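PDB 2FWT: DHC, diheme cytochrome c, which carries two covalently bound c-type hemes and probably passes electrons to the sphaeroides heme protein SHP. Local coordinates for residues 24-33 / 81-89. Sequence-based numbering, arbitrary orientation.
Sequences LLPARSWTAL and TPLRISELP. With HEC (heme c), chain C.
Part of the pocket of the first heme c is built where helix 27-34 and the turn before it pack against loop 81-89, with L25 and I85 at mid-seam. CG of L25 rests 3.7 Å from CG1 of I85, while CD1 of I85 reaches CB of L24 at 3.8 Å. The L33 and L83 side chains run antiparallel, CD2 of L33 lying 4.0 Å from CG of L83. The one hydrogen bond across the seam runs from side chain to backbone: OG of S29, set beside its own backbone N (chi1 -66°), donates to O of P82 at 2.6 Å. The O of L83, by contrast, is buried without a partner against L33 CD1, which also touches the heme methyl CMA at 3.6 Å.

Beyond the seam, R84 and S86 turn to the heme propionates. The extended R84 chain brings NH1 between both, 3.0 Å from O2A and 2.9 Å from O1D, and NH2 adds a second bond to O1D. S86 holds both oxygens of the other propionate, N to O1A and OG to O2A. A leucine in place of R84 would probably leave O1D without both its arginine bonds, O2A without one, and the two carboxylates without the positive charge between them. The arrangement is that of a c-type heme pocket, apolar at the ring methyls and polar around the propionates.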
loop_
_atom_site.group_PDB
_atom_site.type_symbol
_atom_site.label_atom_id
_atom_site.label_comp_id
_atom_site.label_asym_id
_atom_site.label_seq_id
_atom_site.Cartn_x
_atom_site.Cartn_y
_atom_site.Cartn_z
ATOM N N LEU A 24 2.384 4.172 -5.436
ATOM C CA LEU A 24 3.193 2.956 -5.338
ATOM C C LEU A 24 2.687 1.748 -6.150
ATOM O O LEU A 24 3.468 0.832 -6.417
ATOM C CB LEU A 24 3.364 2.574 -3.879
ATOM C CG LEU A 24 4.578 3.040 -3.045
ATOM C CD1 LEU A 24 5.483 4.098 -3.611
ATOM C CD2 LEU A 24 4.239 3.243 -1.603
ATOM N N LEU A 25 1.410 1.734 -6.530
ATOM C CA LEU A 25 0.851 0.644 -7.320
ATOM C C LEU A 25 0.154 1.178 -8.562
ATOM O O LEU A 25 -0.358 2.307 -8.574
ATOM C CB LEU A 25 -0.164 -0.179 -6.500
ATOM C CG LEU A 25 0.421 -1.058 -5.375
ATOM C CD1 LEU A 25 -0.701 -1.667 -4.580
ATOM C CD2 LEU A 25 1.284 -2.157 -5.968
ATOM N N PRO A 26 0.115 0.360 -9.611
ATOM C CA PRO A 26 -0.668 0.745 -10.772
ATOM C C PRO A 26 -2.177 0.644 -10.540
ATOM O O PRO A 26 -2.648 -0.083 -9.652
ATOM C CB PRO A 26 -0.217 -0.232 -11.832
ATOM C CG PRO A 26 0.225 -1.449 -11.068
ATOM C CD PRO A 26 0.819 -0.931 -9.801
ATOM N N ALA A 27 -2.928 1.351 -11.367
ATOM C CA ALA A 27 -4.395 1.420 -11.229
ATOM C C ALA A 27 -5.043 0.050 -11.154
ATOM O O ALA A 27 -5.909 -0.192 -10.292
ATOM C CB ALA A 27 -4.992 2.244 -12.326
ATOM N N ARG A 28 -4.630 -0.866 -12.011
ATOM C CA ARG A 28 -5.268 -2.188 -12.024
ATOM C C ARG A 28 -5.108 -2.961 -10.716
ATOM O O ARG A 28 -5.973 -3.743 -10.353
ATOM C CB ARG A 28 -4.741 -3.019 -13.171
ATOM C CG ARG A 28 -3.300 -3.451 -13.047
ATOM C CD ARG A 28 -2.829 -3.953 -14.421
ATOM N NE ARG A 28 -1.445 -4.378 -14.364
ATOM C CZ ARG A 28 -0.384 -3.567 -14.478
ATOM N NH1 ARG A 28 -0.525 -2.273 -14.688
ATOM N NH2 ARG A 28 0.830 -4.080 -14.377
ATOM N N SER A 29 -3.999 -2.712 -10.017
ATOM C CA SER A 29 -3.703 -3.315 -8.720
ATOM C C SER A 29 -4.600 -2.725 -7.627
ATOM O O SER A 29 -5.177 -3.455 -6.831
ATOM C CB SER A 29 -2.230 -3.144 -8.358
ATOM O OG SER A 29 -1.373 -3.878 -9.247
ATOM N N TRP A 30 -4.740 -1.403 -7.587
ATOM C CA TRP A 30 -5.686 -0.802 -6.649
ATOM C C TRP A 30 -7.111 -1.293 -6.888
ATOM O O TRP A 30 -7.828 -1.611 -5.938
ATOM C CB TRP A 30 -5.623 0.702 -6.712
ATOM C CG TRP A 30 -4.346 1.326 -6.195
ATOM C CD1 TRP A 30 -3.533 2.160 -6.872
ATOM C CD2 TRP A 30 -3.776 1.181 -4.893
ATOM N NE1 TRP A 30 -2.508 2.528 -6.107
ATOM C CE2 TRP A 30 -2.629 1.966 -4.870
ATOM C CE3 TRP A 30 -4.135 0.455 -3.738
ATOM C CZ2 TRP A 30 -1.812 2.074 -3.741
ATOM C CZ3 TRP A 30 -3.333 0.574 -2.598
ATOM C CH2 TRP A 30 -2.195 1.378 -2.604
ATOM N N THR A 31 -7.528 -1.384 -8.138
ATOM C CA THR A 31 -8.886 -1.864 -8.444
ATOM C C THR A 31 -9.061 -3.316 -7.955
ATOM O O THR A 31 -10.091 -3.690 -7.373
ATOM C CB THR A 31 -9.184 -1.717 -9.948
ATOM O OG1 THR A 31 -9.309 -0.328 -10.255
ATOM C CG2 THR A 31 -10.437 -2.458 -10.344
ATOM N N ALA A 32 -8.050 -4.133 -8.186
ATOM C CA ALA A 32 -8.106 -5.514 -7.752
ATOM C C ALA A 32 -8.229 -5.628 -6.242
ATOM O O ALA A 32 -9.010 -6.447 -5.720
ATOM C CB ALA A 32 -6.885 -6.246 -8.243
ATOM N N LEU A 33 -7.410 -4.865 -5.532
ATOM C CA LEU A 33 -7.450 -4.868 -4.083
ATOM C C LEU A 33 -8.810 -4.360 -3.571
ATOM O O LEU A 33 -9.436 -4.967 -2.678
ATOM C CB LEU A 33 -6.329 -4.010 -3.501
ATOM C CG LEU A 33 -4.929 -4.582 -3.350
ATOM C CD1 LEU A 33 -3.963 -3.484 -2.941
ATOM C CD2 LEU A 33 -4.900 -5.713 -2.313
ATOM N N THR A 81 -0.963 -8.491 -12.558
ATOM C CA THR A 81 -1.572 -7.561 -11.585
ATOM C C THR A 81 -1.065 -7.830 -10.166
ATOM O O THR A 81 -1.578 -8.704 -9.455
ATOM C CB THR A 81 -3.100 -7.629 -11.651
ATOM O OG1 THR A 81 -3.512 -7.209 -12.952
ATOM C CG2 THR A 81 -3.729 -6.695 -10.633
ATOM N N PRO A 82 -0.036 -7.072 -9.754
ATOM C CA PRO A 82 0.451 -7.253 -8.392
ATOM C C PRO A 82 -0.641 -6.851 -7.373
ATOM O O PRO A 82 -1.452 -5.965 -7.671
ATOM C CB PRO A 82 1.670 -6.327 -8.307
ATOM C CG PRO A 82 1.666 -5.466 -9.560
ATOM C CD PRO A 82 0.686 -6.041 -10.528
ATOM N N LEU A 83 -0.682 -7.504 -6.210
ATOM C CA LEU A 83 -1.470 -7.004 -5.113
ATOM C C LEU A 83 -0.607 -6.323 -4.048
ATOM O O LEU A 83 -1.163 -5.662 -3.166
ATOM C CB LEU A 83 -2.261 -8.123 -4.456
ATOM C CG LEU A 83 -3.695 -8.442 -4.910
ATOM C CD1 LEU A 83 -4.181 -7.678 -6.101
ATOM C CD2 LEU A 83 -3.876 -9.956 -5.051
ATOM N N ARG A 84 0.719 -6.497 -4.112
ATOM C CA ARG A 84 1.604 -6.015 -3.040
ATOM C C ARG A 84 2.675 -5.109 -3.621
ATOM O O ARG A 84 3.330 -5.476 -4.626
ATOM C CB ARG A 84 2.285 -7.178 -2.290
ATOM C CG ARG A 84 1.352 -7.990 -1.487
ATOM C CD ARG A 84 2.081 -9.124 -0.818
ATOM N NE ARG A 84 1.326 -9.899 0.180
ATOM C CZ ARG A 84 1.241 -9.650 1.486
ATOM N NH1 ARG A 84 1.741 -8.558 2.021
ATOM N NH2 ARG A 84 0.578 -10.500 2.262
ATOM N N ILE A 85 2.874 -3.971 -2.962
ATOM C CA ILE A 85 4.020 -3.121 -3.213
ATOM C C ILE A 85 5.312 -3.933 -2.997
ATOM O O ILE A 85 6.262 -3.853 -3.789
ATOM C CB ILE A 85 4.009 -1.892 -2.292
ATOM C CG1 ILE A 85 2.766 -1.009 -2.566
ATOM C CG2 ILE A 85 5.280 -1.063 -2.488
ATOM C CD1 ILE A 85 2.389 -0.130 -1.383
ATOM N N SER A 86 5.310 -4.738 -1.940
ATOM C CA SER A 86 6.458 -5.549 -1.541
ATOM C C SER A 86 6.802 -6.678 -2.514
ATOM O O SER A 86 7.819 -7.342 -2.336
ATOM C CB SER A 86 6.232 -6.094 -0.127
ATOM O OG SER A 86 5.174 -7.028 -0.083
ATOM N N GLU A 87 5.978 -6.895 -3.534
ATOM C CA GLU A 87 6.244 -7.875 -4.598
ATOM C C GLU A 87 6.636 -7.241 -5.935
ATOM O O GLU A 87 6.893 -7.949 -6.911
ATOM C CB GLU A 87 5.025 -8.779 -4.806
ATOM C CG GLU A 87 4.802 -9.731 -3.637
ATOM C CD GLU A 87 5.876 -10.816 -3.492
ATOM O OE1 GLU A 87 6.227 -11.483 -4.501
ATOM O OE2 GLU A 87 6.350 -11.035 -2.361
ATOM N N LEU A 88 6.718 -5.920 -5.991
ATOM C CA LEU A 88 7.097 -5.256 -7.223
ATOM C C LEU A 88 8.547 -5.526 -7.588
ATOM O O LEU A 88 9.380 -5.618 -6.716
ATOM C CB LEU A 88 6.891 -3.751 -7.132
ATOM C CG LEU A 88 5.428 -3.312 -7.027
ATOM C CD1 LEU A 88 5.388 -1.840 -6.745
ATOM C CD2 LEU A 88 4.658 -3.659 -8.284
ATOM N N PRO A 89 8.843 -5.578 -8.903
ATOM C CA PRO A 89 10.227 -5.776 -9.324
ATOM C C PRO A 89 11.254 -4.851 -8.639
ATOM O O PRO A 89 12.257 -5.342 -8.081
ATOM C CB PRO A 89 10.135 -5.575 -10.833
ATOM C CG PRO A 89 8.765 -6.125 -11.135
ATOM C CD PRO A 89 7.940 -5.518 -10.060
HETATM FE FE HEC C . -4.379 -3.584 3.887
HETATM C CHA HEC C . -1.637 -5.431 3.178
HETATM C CHB HEC C . -3.860 -1.713 1.054
HETATM C CHC HEC C . -7.056 -1.649 4.654
HETATM C CHD HEC C . -5.011 -5.520 6.620
HETATM N NA HEC C . -3.007 -3.544 2.417
HETATM C C1A HEC C . -1.939 -4.418 2.306
HETATM C C2A HEC C . -1.177 -4.119 1.129
HETATM C C3A HEC C . -1.787 -3.071 0.537
HETATM C C4A HEC C . -2.939 -2.695 1.340
HETATM C CMA HEC C . -1.364 -2.365 -0.737
HETATM C CAA HEC C . 0.087 -4.864 0.685
HETATM C CBA HEC C . 1.339 -4.398 1.425
HETATM C CGA HEC C . 2.569 -4.975 0.753
HETATM O O1A HEC C . 3.019 -4.389 -0.252
HETATM O O2A HEC C . 3.104 -6.013 1.224
HETATM N NB HEC C . -5.285 -1.982 3.023
HETATM C C1B HEC C . -4.966 -1.409 1.814
HETATM C C2B HEC C . -5.962 -0.414 1.490
HETATM C C3B HEC C . -6.861 -0.414 2.496
HETATM C C4B HEC C . -6.406 -1.354 3.501
HETATM C CMB HEC C . -5.948 0.368 0.159
HETATM C CAB HEC C . -8.155 0.416 2.648
HETATM C CBB HEC C . -9.144 0.095 1.745
HETATM N NC HEC C . -5.752 -3.587 5.371
HETATM C C1C HEC C . -6.781 -2.680 5.511
HETATM C C2C HEC C . -7.492 -2.959 6.731
HETATM C C3C HEC C . -6.944 -4.045 7.281
HETATM C C4C HEC C . -5.833 -4.443 6.434
HETATM C CMC HEC C . -8.697 -2.150 7.235
HETATM C CAC HEC C . -7.390 -4.769 8.583
HETATM C CBC HEC C . -8.692 -5.171 8.714
HETATM N ND HEC C . -3.505 -5.174 4.714
HETATM C C1D HEC C . -3.951 -5.861 5.844
HETATM C C2D HEC C . -3.093 -6.997 6.099
HETATM C C3D HEC C . -2.037 -6.987 5.040
HETATM C C4D HEC C . -2.367 -5.820 4.228
HETATM C CMD HEC C . -3.238 -8.032 7.176
HETATM C CAD HEC C . -0.909 -8.002 4.904
HETATM C CBD HEC C . 0.297 -7.504 5.711
HETATM C CGD HEC C . 1.434 -8.497 5.695
HETATM O O1D HEC C . 1.417 -9.398 4.821
HETATM O O2D HEC C . 2.355 -8.360 6.562
#